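Local coordinates for lipoate-protein ligase 1 (Plasmodium falciparum, PDB 5T8U), which belongs to the lipoate-protein ligase family, with a LplA/LplB-type catalytic domain, and holds lipoic acid in a pocket of that domain in this model, at residues Ile123-Leu128 / Ile134-Gln139; Asn142-Thr145 / Lys150-Gly153. All coordinates share one frame; numbering follows the deposited sequence.

Contact 1: residues Ile123-Leu128 / Ile134-Gln139; sequences IILNTL and IEAKTQ
L125 and L128 carry this contact from one face of helix 117-132, and A136 meets both. The CD2 methyl of L125 lies 3.5 Å from A136 CB. The same L125 methyl is 3.3 Å from A136 O, so it touches the backbone as well as the side chain. L128 CD2 lies 4.0 Å from A136 CB. The A136 methyl thus fits against two leucine methyls one helical turn apart. L128 also packs on I134, where L128 CD2 is 3.8 Å from I134 CG2. With CG1 beside the backbone N (chi1 -72°), I134 turns its CG2 methyl to L128. The single hydrogen bond between the segments runs from I134 N to L128 O at 3.2 Å. It is almost straight at hydrogen (174°), but the donor sits well above the carbonyl plane. This bond ties the chain leaving the helix back to the helix. On the helix itself, T127 OG1 and N both bond to I123 O, from opposite faces of its carbonyl plane. T127 also touches A219, L220 and E223 of helix 213-227. I124, L125 and A136 all rest on I144 of strand 143-145. The contact therefore joins helix 117-132 to the loop that leads into strand 137-138, the outermost strand at one end of the mixed sheet, with helix 213-227 packed beside the helix.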
# COMPACT_ATOMS: atom_id res chain seq x y z
N ILE A 123 12.87 -4.74 -11.05
CA ILE A 123 13.79 -3.63 -10.83
C ILE A 123 14.44 -3.77 -9.46
O ILE A 123 15.66 -3.60 -9.32
CB ILE A 123 13.04 -2.29 -10.97
CG1 ILE A 123 12.56 -2.10 -12.41
CG2 ILE A 123 13.95 -1.12 -10.56
CD1 ILE A 123 11.64 -0.91 -12.60
N ILE A 124 13.65 -4.09 -8.44
CA ILE A 124 14.21 -4.22 -7.09
C ILE A 124 15.20 -5.38 -7.03
O ILE A 124 16.33 -5.23 -6.55
CB ILE A 124 13.08 -4.37 -6.06
CG1 ILE A 124 12.14 -3.17 -6.13
CG2 ILE A 124 13.65 -4.51 -4.65
CD1 ILE A 124 10.92 -3.26 -5.24
N LEU A 125 14.80 -6.55 -7.53
CA LEU A 125 15.68 -7.71 -7.51
C LEU A 125 16.98 -7.43 -8.26
O LEU A 125 18.07 -7.78 -7.79
CB LEU A 125 14.97 -8.92 -8.10
CG LEU A 125 13.76 -9.43 -7.32
CD1 LEU A 125 12.98 -10.45 -8.14
CD2 LEU A 125 14.18 -10.03 -5.99
N ASN A 126 16.88 -6.80 -9.43
CA ASN A 126 18.08 -6.42 -10.17
C ASN A 126 18.95 -5.47 -9.35
O ASN A 126 20.19 -5.57 -9.38
CB ASN A 126 17.71 -5.77 -11.50
CG ASN A 126 17.14 -6.76 -12.50
OD1 ASN A 126 17.38 -7.96 -12.39
ND2 ASN A 126 16.40 -6.26 -13.48
N THR A 127 18.33 -4.55 -8.61
CA THR A 127 19.09 -3.70 -7.70
C THR A 127 19.90 -4.54 -6.72
O THR A 127 21.14 -4.47 -6.69
CB THR A 127 18.14 -2.75 -6.95
OG1 THR A 127 17.51 -1.87 -7.88
CG2 THR A 127 18.89 -1.93 -5.90
N LEU A 128 19.21 -5.35 -5.91
CA LEU A 128 19.90 -6.12 -4.88
C LEU A 128 21.00 -6.98 -5.48
O LEU A 128 22.13 -7.00 -4.97
CB LEU A 128 18.89 -6.98 -4.12
CG LEU A 128 18.04 -6.27 -3.06
CD1 LEU A 128 17.00 -5.36 -3.70
CD2 LEU A 128 17.36 -7.29 -2.15
N ILE A 134 23.02 -9.66 -3.52
CA ILE A 134 22.00 -10.25 -2.66
C ILE A 134 21.00 -10.97 -3.56
O ILE A 134 20.23 -10.32 -4.28
CB ILE A 134 21.31 -9.19 -1.79
CG1 ILE A 134 22.28 -8.71 -0.70
CG2 ILE A 134 20.03 -9.74 -1.16
CD1 ILE A 134 21.78 -7.51 0.09
N GLU A 135 21.02 -12.29 -3.53
CA GLU A 135 20.11 -13.10 -4.33
C GLU A 135 18.77 -13.19 -3.61
O GLU A 135 18.64 -13.91 -2.61
CB GLU A 135 20.71 -14.48 -4.58
CG GLU A 135 21.78 -14.49 -5.66
CD GLU A 135 22.77 -15.63 -5.50
OE1 GLU A 135 22.34 -16.75 -5.15
OE2 GLU A 135 23.98 -15.41 -5.72
N ALA A 136 17.78 -12.47 -4.11
CA ALA A 136 16.47 -12.38 -3.48
C ALA A 136 15.41 -13.03 -4.36
O ALA A 136 15.52 -13.06 -5.59
CB ALA A 136 16.09 -10.92 -3.22
N LYS A 137 14.39 -13.57 -3.70
CA LYS A 137 13.25 -14.18 -4.37
C LYS A 137 11.98 -13.46 -3.94
O LYS A 137 11.90 -12.90 -2.84
CB LYS A 137 13.13 -15.67 -4.03
CG LYS A 137 12.13 -16.44 -4.89
CD LYS A 137 12.06 -17.91 -4.49
CE LYS A 137 11.02 -18.65 -5.32
NZ LYS A 137 11.25 -20.13 -5.33
N THR A 138 10.98 -13.46 -4.82
CA THR A 138 9.66 -12.95 -4.50
C THR A 138 8.79 -14.13 -4.07
O THR A 138 8.65 -15.10 -4.81
CB THR A 138 9.04 -12.19 -5.68
OG1 THR A 138 7.94 -11.40 -5.22
CG2 THR A 138 8.57 -13.13 -6.79
N GLN A 139 8.26 -14.06 -2.85
CA GLN A 139 7.54 -15.19 -2.28
C GLN A 139 6.11 -15.25 -2.80
O GLN A 139 5.68 -16.26 -3.37
CB GLN A 139 7.56 -15.11 -0.75
CG GLN A 139 7.40 -16.46 -0.06
CD GLN A 139 7.60 -16.37 1.45
OE1 GLN A 139 8.22 -17.25 2.05
NE2 GLN A 139 7.08 -15.31 2.05

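Contact 2: residues Asn142-Thr145 / Lys150-Gly153; sequences NDIT and KCSG. With LPA (lipoic acid), chain C.
I144 faces both C151 and S152 across an antiparallel pair of strands, the classic beta bulge, and the strand axes run 158° apart. I144 O takes a straight bond from C151 N at 2.9 Å and a weak one from S152 N. I144 N returns a weak bond to S152 O. The I144 side chain is shared by the two bulge residues: I144 CD1 comes 3.6 Å from S152 OG, and I144 CG2 lies 4.0 Å from C151 SG. S152 OG is hydrogen-bonded to T168 O. The D143 acid group lies across the K150 chain, with D143 OD2 3.6 Å from K150 CE. K150 first swings CG opposite its backbone N (chi1 -161°), then bends at the next two torsions. It runs past D143 to the ligand, where K150 NZ bonds to O1 of lipoic acid at 2.8 Å. N142 ND2 stands 3.7 Å from C1 of lipoic acid, and G153 O is 3.3 Å from its C4. D143 OD1 stays 4.6 Å from K150 NZ, too far for a salt bridge. The K150 amine thus grips one carboxyl oxygen of lipoic acid, while D143 on the partner strand lies against the lysine's aliphatic part.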
# COMPACT_ATOMS: atom_id res chain seq x y z
N ASN A 142 3.28 -9.98 -3.02
CA ASN A 142 3.59 -8.75 -2.32
C ASN A 142 4.82 -8.82 -1.42
O ASN A 142 5.06 -7.87 -0.66
CB ASN A 142 2.39 -8.32 -1.46
CG ASN A 142 2.19 -9.23 -0.26
OD1 ASN A 142 2.18 -10.46 -0.39
ND2 ASN A 142 2.04 -8.64 0.91
N ASP A 143 5.61 -9.89 -1.46
CA ASP A 143 6.72 -10.06 -0.53
C ASP A 143 8.00 -10.41 -1.27
O ASP A 143 7.98 -11.03 -2.33
CB ASP A 143 6.42 -11.15 0.50
CG ASP A 143 5.45 -10.69 1.57
OD1 ASP A 143 4.89 -9.58 1.42
OD2 ASP A 143 5.25 -11.42 2.55
N ILE A 144 9.12 -10.00 -0.68
CA ILE A 144 10.45 -10.34 -1.16
C ILE A 144 11.20 -11.01 -0.01
O ILE A 144 11.28 -10.45 1.09
CB ILE A 144 11.23 -9.11 -1.66
CG1 ILE A 144 10.42 -8.34 -2.70
CG2 ILE A 144 12.58 -9.53 -2.23
CD1 ILE A 144 11.03 -7.01 -3.10
N THR A 145 11.73 -12.20 -0.27
CA THR A 145 12.55 -12.91 0.70
C THR A 145 13.98 -13.00 0.20
O THR A 145 14.26 -12.90 -1.00
CB THR A 145 12.00 -14.32 0.94
OG1 THR A 145 12.06 -15.09 -0.27
CG2 THR A 145 10.56 -14.26 1.44
N LYS A 150 11.25 -12.47 5.24
CA LYS A 150 10.73 -11.24 4.67
C LYS A 150 11.74 -10.11 4.82
O LYS A 150 12.24 -9.85 5.92
CB LYS A 150 9.41 -10.85 5.33
CG LYS A 150 8.57 -9.87 4.53
CD LYS A 150 7.73 -8.96 5.41
CE LYS A 150 6.25 -9.03 5.05
NZ LYS A 150 5.48 -7.91 5.64
N CYS A 151 12.05 -9.43 3.71
CA CYS A 151 12.81 -8.19 3.74
C CYS A 151 12.08 -7.03 3.10
O CYS A 151 12.55 -5.89 3.20
CB CYS A 151 14.17 -8.37 3.05
SG CYS A 151 14.12 -8.28 1.25
N SER A 152 10.94 -7.28 2.45
CA SER A 152 10.15 -6.21 1.85
C SER A 152 8.69 -6.64 1.82
O SER A 152 8.38 -7.83 1.72
CB SER A 152 10.64 -5.86 0.44
OG SER A 152 9.62 -5.26 -0.33
N GLY A 153 7.79 -5.66 1.90
CA GLY A 153 6.36 -5.94 1.91
C GLY A 153 5.56 -4.90 1.16
O GLY A 153 5.63 -3.71 1.47
C1 LPA C . 2.13 -6.48 3.88
O1 LPA C . 3.11 -7.11 4.34
C2 LPA C . 2.35 -5.26 2.98
O2 LPA C . 0.95 -6.84 4.16
C3 LPA C . 2.96 -4.13 3.82
C4 LPA C . 2.86 -2.81 3.06
C5 LPA C . 3.19 -1.67 4.02
C6 LPA C . 2.99 -0.42 3.40
S6 LPA C . 2.79 0.66 4.47
C7 LPA C . 4.60 0.10 2.38
C8 LPA C . 4.82 1.67 2.55
S8 LPA C . 3.54 2.26 3.71

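In the fold
Contact 1 and contact 2 follow each other along the chain, and their centres are about 10 Å apart. They join directly where strand 137-138 pairs with strand 143-145. K137 O lies 2.7 Å from T145 N, and T138 OG1 lies 2.9 Å from D143 O; both are probable hydrogen bonds. A136 CB also packs 3.5 Å from T145 O. Contact 1 thus sits at the edge of the eight-stranded sheet, and contact 2 one strand further in. Of the two, contact 2 supplies residues of the lipoic acid pocket: N142, K150 and G153. G97 N gives the ligand another hydrogen bond. I144 is the residue common to both contacts.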